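Local structure of succinate--CoA ligase subunit alpha (Campylobacter jejuni, 6MEL) at residues 150-155 against 205-210; 186-191 against 213-218. The protein forms the alpha subunit of a succinate--CoA ligase, a two-domain chain that joins a Rossmann-type CoA-binding domain to a CoA-ligase domain. All blocks are in the same frame, centred on the assembly; numbering follows the deposited sequence. Where two conformers were deposited one is given.

Interaction 1: 150-155 against 205-210; sequences LISKSG and VMIGEI
The carbonyl oxygen of I207 is held by several groups where strand 148-152 ends. K153 N donates to I207 O at 3.1 Å, tilted 30° from the carbonyl plane; S152 CA brings a C-H to within 3.4 Å of I207 O, and the hydroxyl of Y188 probably hydrogen-bonds to it as well. Further back the pairing is a regular parallel ladder, the short strand axes only 5° apart. I207 N reaches I151 O at 2.8 Å, and I151 N takes V205 O at 2.9 Å.

L150, S152, V205 and I207 share one face of the sheet. L150 and V205 lie side by side, with L150 CD1 3.7 Å from V205 CB. The hydroxyl of S152 sits against the branch carbon of its neighbour, S152 OG to I207 CB 3.4 Å, while accepting from S154 N in an ST turn and bonding to T158.

Beyond the last bridge, S152 with I207, the side chains take over. K153 runs out extended and crosses E209 obliquely, methylene on methylene, with K153 CD 3.9 Å from E209 CG. E209 CG stands between its own backbone N and carbonyl carbon (chi1 62°), which sets it against the lysine chain. The two charged ends part: K153 NZ goes to E215, and through a water to I210 O, whereas E209 OE2 takes H247. A second water, 2.6 Å from S154 OG, donates to E209 OE1 and thus ties the loop at S154 to the end of strand 203-209.

These are adjacent inner strands of the CoA-ligase domain's sheet, flanked by strands 172-177 and 230-235. Helix 156-167 packs over the L150 and I207 face, and helix 188-197 lies against I151 on the other.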
ATOM      1  N   LEU A 150      -5.595  21.086   6.611  1.00 37.65           N
ATOM      2  CA  LEU A 150      -4.727  19.878   6.690  1.00 40.25           C
ATOM      3  C   LEU A 150      -5.193  18.863   5.631  1.00 39.70           C
ATOM      4  O   LEU A 150      -6.370  18.544   5.592  1.00 38.08           O
ATOM      5  CB  LEU A 150      -4.956  19.368   8.106  1.00 40.81           C
ATOM      6  CG  LEU A 150      -3.953  18.455   8.771  1.00 48.05           C
ATOM      7  CD1 LEU A 150      -2.549  18.577   8.225  1.00 45.69           C
ATOM      8  CD2 LEU A 150      -3.990  18.707  10.279  1.00 47.28           C
ATOM      9  N   ILE A 151      -4.279  18.360   4.803  1.00 35.25           N
ATOM     10  CA  ILE A 151      -4.554  17.296   3.859  1.00 35.27           C
ATOM     11  C   ILE A 151      -3.514  16.216   4.093  1.00 36.34           C
ATOM     12  O   ILE A 151      -2.351  16.532   4.046  1.00 37.63           O
ATOM     13  CB  ILE A 151      -4.477  17.788   2.403  1.00 33.40           C
ATOM     14  CG1 ILE A 151      -5.320  19.038   2.152  1.00 34.59           C
ATOM     15  CG2 ILE A 151      -4.853  16.669   1.434  1.00 34.62           C
ATOM     16  CD1 ILE A 151      -4.847  19.827   0.955  1.00 36.85           C
ATOM     17  N   SER A 152      -3.940  14.969   4.352  1.00 35.12           N
ATOM     18  CA  SER A 152      -2.982  13.928   4.776  1.00 35.49           C
ATOM     19  C   SER A 152      -3.355  12.538   4.236  1.00 35.05           C
ATOM     20  O   SER A 152      -4.500  12.102   4.352  1.00 34.45           O
ATOM     21  CB  SER A 152      -2.881  13.917   6.263  1.00 36.23           C
ATOM     22  OG  SER A 152      -1.977  12.932   6.723  1.00 32.73           O
ATOM     23  N   LYS A 153      -2.332  11.822   3.768  1.00 32.45           N
ATOM     24  CA  LYS A 153      -2.466  10.442   3.362  1.00 35.28           C
ATOM     25  C   LYS A 153      -2.391   9.497   4.576  1.00 36.99           C
ATOM     26  O   LYS A 153      -2.508   8.234   4.403  1.00 35.71           O
ATOM     27  CB  LYS A 153      -1.342  10.049   2.410  1.00 36.41           C
ATOM     28  CG  LYS A 153      -1.523  10.349   0.926  1.00 35.25           C
ATOM     29  CD  LYS A 153      -0.288   9.947   0.165  1.00 35.56           C
ATOM     30  CE  LYS A 153      -0.443  10.157  -1.321  1.00 36.80           C
ATOM     31  NZ  LYS A 153       0.776   9.746  -2.051  1.00 36.86           N
ATOM     32  N   SER A 154      -2.230  10.040   5.788  1.00 35.00           N
ATOM     33  CA  SER A 154      -2.145   9.163   6.971  1.00 37.93           C
ATOM     34  C   SER A 154      -3.184   9.497   8.053  1.00 40.56           C
ATOM     35  O   SER A 154      -4.002  10.430   7.913  1.00 37.27           O
ATOM     36  CB  SER A 154      -0.753   9.065   7.526  1.00 42.65           C
ATOM     37  OG  SER A 154       0.014  10.179   7.269  1.00 44.98           O
ATOM     38  N   GLY A 155      -3.190   8.639   9.088  1.00 39.09           N
ATOM     39  CA  GLY A 155      -4.074   8.768  10.252  1.00 40.38           C
ATOM     40  C   GLY A 155      -3.392   9.474  11.425  1.00 40.22           C
ATOM     41  O   GLY A 155      -3.477  10.716  11.591  1.00 41.87           O
ATOM     42  N   VAL A 205      -1.336  22.719   5.553  1.00 38.49           N
ATOM     43  CA  VAL A 205      -0.341  21.661   5.740  1.00 39.91           C
ATOM     44  C   VAL A 205      -0.748  20.469   4.862  1.00 40.24           C
ATOM     45  O   VAL A 205      -1.852  19.944   5.007  1.00 39.10           O
ATOM     46  CB  VAL A 205      -0.247  21.252   7.213  1.00 41.32           C
ATOM     47  CG1 VAL A 205       0.715  20.080   7.420  1.00 40.87           C
ATOM     48  CG2 VAL A 205       0.143  22.434   8.102  1.00 42.51           C
ATOM     49  N   MET A 206       0.169  20.006   4.013  1.00 37.42           N
ATOM     50  CA  MET A 206      -0.011  18.799   3.240  1.00 39.59           C
ATOM     51  C   MET A 206       0.979  17.748   3.757  1.00 36.45           C
ATOM     52  O   MET A 206       2.171  18.014   3.932  1.00 37.89           O
ATOM     53  CB  MET A 206       0.105  19.025   1.717  1.00 39.79           C
ATOM     54  CG  MET A 206       1.432  19.558   1.256  1.00 41.92           C
ATOM     55  SD  MET A 206       1.458  19.756  -0.544  1.00 40.74           S
ATOM     56  CE  MET A 206       1.798  18.097  -1.111  1.00 40.56           C
ATOM     57  N   ILE A 207       0.438  16.568   4.079  1.00 35.81           N
ATOM     58  CA  ILE A 207       1.216  15.434   4.593  0.60 36.12           C
ATOM     59  C   ILE A 207       1.116  14.315   3.558  1.00 36.84           C
ATOM     60  O   ILE A 207       0.011  13.861   3.259  1.00 35.02           O
ATOM     61  CB  ILE A 207       0.720  14.917   5.956  0.60 36.34           C
ATOM     62  CG1 ILE A 207       0.508  16.017   6.999  0.60 40.48           C
ATOM     63  CG2 ILE A 207       1.660  13.838   6.466  0.60 37.48           C
ATOM     64  CD1 ILE A 207       1.790  16.600   7.527  0.60 43.16           C
ATOM     65  N   GLY A 208       2.273  13.901   3.022  1.00 34.91           N
ATOM     66  CA  GLY A 208       2.304  12.875   2.029  1.00 35.61           C
ATOM     67  C   GLY A 208       3.177  11.737   2.466  1.00 36.44           C
ATOM     68  O   GLY A 208       3.645  11.715   3.616  1.00 33.17           O
ATOM     69  N   GLU A 209       3.383  10.807   1.535  1.00 36.39           N
ATOM     70  CA  GLU A 209       4.283   9.709   1.725  1.00 37.36           C
ATOM     71  C   GLU A 209       4.721   9.141   0.374  1.00 36.47           C
ATOM     72  O   GLU A 209       4.224   9.541  -0.674  1.00 38.73           O
ATOM     73  CB  GLU A 209       3.673   8.656   2.651  1.00 40.36           C
ATOM     74  CG  GLU A 209       2.407   8.011   2.166  1.00 41.02           C
ATOM     75  CD  GLU A 209       1.618   7.242   3.230  1.00 42.64           C
ATOM     76  OE1 GLU A 209       1.460   7.763   4.338  1.00 39.95           O
ATOM     77  OE2 GLU A 209       1.148   6.112   2.920  1.00 39.99           O
ATOM     78  N   ILE A 210       5.686   8.227   0.444  1.00 36.19           N
ATOM     79  CA  ILE A 210       6.194   7.489  -0.685  1.00 35.51           C
ATOM     80  C   ILE A 210       5.038   6.870  -1.467  1.00 34.72           C
ATOM     81  O   ILE A 210       4.005   6.492  -0.903  1.00 35.14           O
ATOM     82  CB  ILE A 210       7.176   6.407  -0.233  1.00 35.97           C
ATOM     83  CG1 ILE A 210       6.573   5.506   0.842  1.00 35.09           C
ATOM     84  CG2 ILE A 210       8.484   7.020   0.234  1.00 37.80           C
ATOM     85  CD1 ILE A 210       7.304   4.159   0.935  1.00 37.16           C
TER
HETATM   86  O   HOH W   1       1.382   7.043  -1.473  1.00 38.24           O
HETATM   87  O   HOH W   2       1.295  10.454   5.016  1.00 42.68           O

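Interaction 2: 186-191 against 213-218; sequences LAYKEL and SLEVEA
L214 and Y188 meet where two helices of this alpha/beta domain, 188-197 and 214-225, lie side by side on one face of the mixed sheet, a helix-strand-helix unit with 203-209 as its strand. In the first turn of its helix, L214 crosses the tyrosine at about a right angle: L214 CB comes to the ring's edge, 4.1 Å from Y188 CD2, and L214 CD1 reaches out to A187 CB.

E215 follows, its CG 3.6 Å from Y188 CE2. A bend at chi2 (93°) puts E215 CD 3.8 Å from Y188 OH. The carboxylate plane is turned 34° from the ring. OE1 pairs with K262, and OE2 also takes the backbone N of E209. The polar ends of this buried pair are therefore satisfied from strand 203-209, the loop at K153 and helix 259-268.

E217 packs on an apolar side chain of a neighbouring protein chain. Solvent-exposed K189 brings its CE 4.1 Å from E217 O, but K189 NZ stays 4.7 Å from E217 OE1, short of a salt bridge. One residue on, A218 sets its methyl against the tyrosine's first side-chain carbon, A218 CB to Y188 CB 4.0 Å.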
ATOM      1  N   LEU A 186     -10.613  12.400  -3.714  1.00 35.07           N
ATOM      2  CA  LEU A 186     -10.107  13.752  -3.636  1.00 37.10           C
ATOM      3  C   LEU A 186      -8.682  13.727  -3.052  1.00 37.69           C
ATOM      4  O   LEU A 186      -8.378  12.993  -2.090  1.00 38.63           O
ATOM      5  CB  LEU A 186     -11.015  14.595  -2.739  1.00 38.06           C
ATOM      6  CG  LEU A 186     -12.444  14.825  -3.213  1.00 38.09           C
ATOM      7  CD1 LEU A 186     -13.231  15.580  -2.159  1.00 41.02           C
ATOM      8  CD2 LEU A 186     -12.490  15.569  -4.532  1.00 40.99           C
ATOM      9  N   ALA A 187      -7.798  14.544  -3.621  1.00 38.86           N
ATOM     10  CA  ALA A 187      -6.425  14.626  -3.133  1.00 40.07           C
ATOM     11  C   ALA A 187      -5.965  16.094  -3.023  1.00 38.32           C
ATOM     12  O   ALA A 187      -6.753  16.969  -2.769  1.00 39.70           O
ATOM     13  CB  ALA A 187      -5.560  13.796  -4.042  1.00 40.59           C
ATOM     14  N   TYR A 188      -4.678  16.355  -3.245  1.00 37.17           N
ATOM     15  CA  TYR A 188      -4.086  17.655  -2.943  1.00 36.73           C
ATOM     16  C   TYR A 188      -4.705  18.741  -3.823  1.00 37.69           C
ATOM     17  O   TYR A 188      -5.100  19.793  -3.327  1.00 38.12           O
ATOM     18  CB  TYR A 188      -2.556  17.613  -3.112  1.00 36.67           C
ATOM     19  CG  TYR A 188      -1.920  16.575  -2.233  1.00 36.93           C
ATOM     20  CD1 TYR A 188      -1.885  16.729  -0.855  1.00 36.74           C
ATOM     21  CD2 TYR A 188      -1.454  15.379  -2.762  1.00 37.71           C
ATOM     22  CE1 TYR A 188      -1.380  15.743  -0.032  1.00 35.57           C
ATOM     23  CE2 TYR A 188      -0.936  14.390  -1.949  1.00 36.80           C
ATOM     24  CZ  TYR A 188      -0.883  14.576  -0.581  1.00 37.48           C
ATOM     25  OH  TYR A 188      -0.312  13.614   0.212  1.00 38.47           O
ATOM     26  N   LYS A 189      -4.800  18.508  -5.132  1.00 40.96           N
ATOM     27  CA  LYS A 189      -5.217  19.594  -6.055  1.00 42.92           C
ATOM     28  C   LYS A 189      -6.618  20.088  -5.719  1.00 43.08           C
ATOM     29  O   LYS A 189      -6.826  21.277  -5.609  1.00 43.45           O
ATOM     30  CB  LYS A 189      -5.266  19.122  -7.505  1.00 45.98           C
ATOM     31  CG  LYS A 189      -3.897  18.901  -8.109  1.00 48.59           C
ATOM     32  CD  LYS A 189      -3.948  18.409  -9.546  1.00 50.05           C
ATOM     33  CE  LYS A 189      -2.560  18.566 -10.138  1.00 54.53           C
ATOM     34  NZ  LYS A 189      -2.460  17.889 -11.451  1.00 61.17           N
ATOM     35  N   GLU A 190      -7.566  19.154  -5.579  1.00 41.95           N
ATOM     36  CA  GLU A 190      -8.968  19.491  -5.352  1.00 43.01           C
ATOM     37  C   GLU A 190      -9.126  20.171  -3.991  1.00 42.95           C
ATOM     38  O   GLU A 190      -9.841  21.168  -3.858  1.00 44.14           O
ATOM     39  CB  GLU A 190      -9.855  18.245  -5.375  1.00 47.48           C
ATOM     40  CG  GLU A 190      -9.845  17.503  -6.711  1.00 50.58           C
ATOM     41  CD  GLU A 190      -8.755  16.451  -6.947  1.00 54.09           C
ATOM     42  OE1 GLU A 190      -7.755  16.245  -6.130  1.00 45.53           O
ATOM     43  OE2 GLU A 190      -8.913  15.789  -7.967  1.00 66.20           O
ATOM     44  N   LEU A 191      -8.459  19.628  -2.964  1.00 40.68           N
ATOM     45  CA  LEU A 191      -8.629  20.143  -1.632  1.00 39.92           C
ATOM     46  C   LEU A 191      -7.868  21.459  -1.444  1.00 38.84           C
ATOM     47  O   LEU A 191      -8.340  22.356  -0.738  1.00 39.83           O
ATOM     48  CB  LEU A 191      -8.206  19.076  -0.623  1.00 40.52           C
ATOM     49  CG  LEU A 191      -9.116  17.849  -0.615  1.00 38.48           C
ATOM     50  CD1 LEU A 191      -8.597  16.791   0.335  1.00 38.85           C
ATOM     51  CD2 LEU A 191     -10.517  18.238  -0.215  1.00 38.74           C
ATOM     52  N   SER A 213       2.962   9.733  -7.551  1.00 39.76           N
ATOM     53  CA  SER A 213       3.615  11.045  -7.783  1.00 41.92           C
ATOM     54  C   SER A 213       2.625  12.191  -7.590  1.00 39.64           C
ATOM     55  O   SER A 213       2.832  13.277  -8.114  1.00 39.60           O
ATOM     56  CB  SER A 213       4.251  11.072  -9.175  1.00 43.25           C
ATOM     57  OG  SER A 213       3.251  10.848 -10.150  1.00 45.32           O
ATOM     58  N   LEU A 214       1.573  11.979  -6.792  1.00 37.70           N
ATOM     59  CA  LEU A 214       0.575  13.065  -6.550  1.00 38.84           C
ATOM     60  C   LEU A 214       1.271  14.326  -6.004  1.00 38.46           C
ATOM     61  O   LEU A 214       0.929  15.462  -6.425  1.00 38.53           O
ATOM     62  CB  LEU A 214      -0.523  12.603  -5.580  1.00 38.54           C
ATOM     63  CG  LEU A 214      -1.591  11.662  -6.155  1.00 39.41           C
ATOM     64  CD1 LEU A 214      -2.552  11.265  -5.056  1.00 40.34           C
ATOM     65  CD2 LEU A 214      -2.374  12.289  -7.321  1.00 43.18           C
ATOM     66  N   GLU A 215       2.219  14.138  -5.082  1.00 35.39           N
ATOM     67  CA  GLU A 215       2.848  15.274  -4.397  1.00 37.58           C
ATOM     68  C   GLU A 215       3.793  16.031  -5.359  1.00 39.26           C
ATOM     69  O   GLU A 215       3.967  17.239  -5.223  1.00 40.27           O
ATOM     70  CB  GLU A 215       3.555  14.799  -3.120  1.00 36.22           C
ATOM     71  CG  GLU A 215       2.623  14.156  -2.095  1.00 35.70           C
ATOM     72  CD  GLU A 215       2.499  12.646  -2.211  1.00 36.08           C
ATOM     73  OE1 GLU A 215       2.716  12.106  -3.326  1.00 35.93           O
ATOM     74  OE2 GLU A 215       2.221  11.999  -1.189  1.00 38.80           O
ATOM     75  N   VAL A 216       4.393  15.342  -6.328  1.00 38.65           N
ATOM     76  CA  VAL A 216       5.234  16.003  -7.374  1.00 41.22           C
ATOM     77  C   VAL A 216       4.327  16.882  -8.248  1.00 42.36           C
ATOM     78  O   VAL A 216       4.554  18.059  -8.378  1.00 43.92           O
ATOM     79  CB  VAL A 216       5.986  14.982  -8.252  1.00 43.64           C
ATOM     80  CG1 VAL A 216       6.763  15.640  -9.421  1.00 45.03           C
ATOM     81  CG2 VAL A 216       6.911  14.128  -7.415  1.00 46.40           C
ATOM     82  N   GLU A 217       3.254  16.300  -8.785  1.00 42.74           N
ATOM     83  CA  GLU A 217       2.293  17.026  -9.621  1.00 45.79           C
ATOM     84  C   GLU A 217       1.667  18.198  -8.863  1.00 46.60           C
ATOM     85  O   GLU A 217       1.401  19.237  -9.494  1.00 41.48           O
ATOM     86  CB  GLU A 217       1.190  16.113 -10.172  1.00 50.34           C
ATOM     87  CG  GLU A 217       1.725  15.090 -11.175  1.00 54.49           C
ATOM     88  CD  GLU A 217       0.863  13.849 -11.398  1.00 63.72           C
ATOM     89  OE1 GLU A 217      -0.291  13.799 -10.900  1.00 70.46           O
ATOM     90  OE2 GLU A 217       1.347  12.916 -12.081  1.00 80.85           O
ATOM     91  N   ALA A 218       1.425  18.040  -7.549  1.00 41.96           N
ATOM     92  CA  ALA A 218       0.843  19.123  -6.726  1.00 42.92           C
ATOM     93  C   ALA A 218       1.762  20.362  -6.689  1.00 40.52           C
ATOM     94  O   ALA A 218       1.299  21.460  -6.505  1.00 42.74           O
ATOM     95  CB  ALA A 218       0.574  18.661  -5.314  1.00 42.17           C
TER
HETATM   96  O   HOH W   3      -2.116  15.098 -10.004  1.00 51.59           O

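How the interactions relate
From the N terminus the chain first builds the CoA-binding domain, then enters the second sheet with strands 126-129 and 133-136 before laying down strand 148-152. Interaction 1 closes the long excursion from there to strand 203-209, which takes in helix 156-167, strand 172-177 and helix 188-197. Interaction 2 starts inside that excursion, at 186-191, and closes only after strand 203-209, at 213-218, so the two loops cross. One contact joins neighbouring strands; the other joins the helices before and after the second of those strands. The two meet through the K153 to E215 salt bridge and at G208, whose CA packs 3.3 Å from Y188 OH and equally close to E215 OE2.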